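Long-range contact in BMC domain protein (Clostridiales bacterium 1_7_47FAA, PDB 4OLO), which probably forms hexameric tiles of a glycyl-radical propanediol-type bacterial microcompartment shell, with an iron-sulfur cluster binding site implicated in electron transport: residues Y3-K7 with V83-M87. Residue numbers count along the deposited sequence, not the author numbering.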
loop_
_atom_site.group_PDB
_atom_site.type_symbol
_atom_site.label_atom_id
_atom_site.label_comp_id
_atom_site.label_asym_id
_atom_site.label_seq_id
_atom_site.Cartn_x
_atom_site.Cartn_y
_atom_site.Cartn_z
ATOM N N TYR B 3 -0.571 -20.444 6.642
ATOM C CA TYR B 3 0.510 -21.395 6.912
ATOM C C TYR B 3 0.714 -22.289 5.726
ATOM O O TYR B 3 -0.247 -22.858 5.216
ATOM C CB TYR B 3 0.138 -22.301 8.110
ATOM C CG TYR B 3 -0.107 -21.578 9.416
ATOM C CD1 TYR B 3 -1.343 -20.987 9.688
ATOM C CD2 TYR B 3 0.874 -21.538 10.410
ATOM C CE1 TYR B 3 -1.584 -20.343 10.897
ATOM C CE2 TYR B 3 0.632 -20.922 11.638
ATOM C CZ TYR B 3 -0.591 -20.309 11.864
ATOM O OH TYR B 3 -0.826 -19.728 13.074
ATOM N N ARG B 4 1.963 -22.472 5.308
ATOM C CA ARG B 4 2.308 -23.376 4.205
ATOM C C ARG B 4 3.633 -24.016 4.500
ATOM O O ARG B 4 4.459 -23.439 5.200
ATOM C CB ARG B 4 2.384 -22.646 2.834
ATOM C CG ARG B 4 1.102 -21.938 2.379
ATOM C CD ARG B 4 0.018 -22.908 1.953
ATOM N NE ARG B 4 0.289 -23.445 0.629
ATOM C CZ ARG B 4 -0.200 -22.917 -0.482
ATOM N NH1 ARG B 4 -1.001 -21.861 -0.424
ATOM N NH2 ARG B 4 0.102 -23.443 -1.660
ATOM N N ILE B 5 3.862 -25.188 3.941
ATOM C CA ILE B 5 5.145 -25.869 4.050
ATOM C C ILE B 5 5.612 -26.256 2.625
ATOM O O ILE B 5 4.800 -26.697 1.811
ATOM C CB ILE B 5 5.073 -27.091 5.034
ATOM C CG1 ILE B 5 6.480 -27.643 5.316
ATOM C CG2 ILE B 5 4.112 -28.197 4.516
ATOM C CD1 ILE B 5 6.595 -28.606 6.452
ATOM N N ILE B 6 6.900 -26.067 2.328
ATOM C CA ILE B 6 7.480 -26.506 1.057
ATOM C C ILE B 6 8.488 -27.611 1.415
ATOM O O ILE B 6 9.461 -27.349 2.111
ATOM C CB ILE B 6 8.137 -25.369 0.227
ATOM C CG1 ILE B 6 7.137 -24.288 -0.178
ATOM C CG2 ILE B 6 8.895 -25.932 -0.981
ATOM C CD1 ILE B 6 7.801 -22.951 -0.623
ATOM N N LYS B 7 8.238 -28.835 0.947
ATOM C CA LYS B 7 9.103 -29.996 1.169
ATOM C C LYS B 7 10.082 -30.145 0.021
ATOM O O LYS B 7 9.694 -30.037 -1.146
ATOM C CB LYS B 7 8.267 -31.263 1.384
ATOM C CG LYS B 7 7.531 -31.231 2.719
ATOM C CD LYS B 7 6.506 -32.321 2.869
ATOM C CE LYS B 7 5.806 -32.170 4.194
ATOM N NZ LYS B 7 5.172 -33.436 4.636
ATOM N N VAL B 83 10.389 -28.610 11.337
ATOM C CA VAL B 83 9.603 -27.550 10.716
ATOM C C VAL B 83 8.094 -27.741 11.060
ATOM O O VAL B 83 7.459 -26.806 11.541
ATOM C CB VAL B 83 9.891 -27.424 9.190
ATOM C CG1 VAL B 83 8.853 -26.524 8.502
ATOM C CG2 VAL B 83 11.298 -26.894 8.957
ATOM N N GLU B 84 7.567 -28.977 10.894
ATOM C CA GLU B 84 6.180 -29.290 11.215
ATOM C C GLU B 84 5.873 -29.072 12.699
ATOM O O GLU B 84 4.840 -28.483 13.022
ATOM C CB GLU B 84 5.821 -30.705 10.787
ATOM C CG GLU B 84 5.691 -30.841 9.285
ATOM C CD GLU B 84 5.337 -32.205 8.730
ATOM O OE1 GLU B 84 4.902 -32.246 7.558
ATOM O OE2 GLU B 84 5.477 -33.222 9.450
ATOM N N ALA B 85 6.792 -29.465 13.587
ATOM C CA ALA B 85 6.636 -29.287 15.039
ATOM C C ALA B 85 6.596 -27.799 15.406
ATOM O O ALA B 85 5.772 -27.421 16.252
ATOM C CB ALA B 85 7.756 -29.988 15.787
ATOM N N ALA B 86 7.479 -26.959 14.768
ATOM C CA ALA B 86 7.536 -25.525 15.017
ATOM C C ALA B 86 6.238 -24.859 14.512
ATOM O O ALA B 86 5.678 -24.027 15.227
ATOM C CB ALA B 86 8.770 -24.909 14.371
ATOM N N MET B 87 5.736 -25.254 13.312
ATOM C CA MET B 87 4.486 -24.750 12.710
ATOM C C MET B 87 3.306 -25.045 13.649
ATOM O O MET B 87 2.497 -24.145 13.902
ATOM C CB MET B 87 4.203 -25.408 11.350
ATOM C CG MET B 87 5.250 -25.180 10.282
ATOM S SD MET B 87 5.335 -23.491 9.722
ATOM C CE MET B 87 3.901 -23.476 8.506
#
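Strand-on-helix packing joins an outermost strand of the chain's antiparallel sheet to helix 80-95, which packs against one face of the sheet, at the margin of the alpha/beta BMC fold. The two segments run antiparallel, at 177°, with their axes 10.2 Å apart, so the strand's start meets the helical segment's end: the CA of Y3 is nearest that of M87 (7.8 Å), and the CA of I5 nearest that of E84 (8.0 Å). Y3 and I5 direct their CA–CB bonds toward the helix, whereas that of R4 points away, and R4 forms a salt bridge with E94 of a second subunit. M87 leaves the helix sideways but curls back, placing its CE 4.0 Å from Y3 CB, near the plane of the ring at its edge, and 3.4 Å from R4 O. The extended I5 side chain packs one turn earlier in the helix, its CD1 3.7 Å from both V83 CG1 and E84 CG. At the strand's C-terminal end, K7 NZ forms a salt bridge with E84 OE1, donating a hydrogen bond at 3.2 Å. Backbone hydrogen bonds of R4 with L37 and I6 with I35 pair the strand with strand 34-39, whose I38 packs against both Y3 and M87.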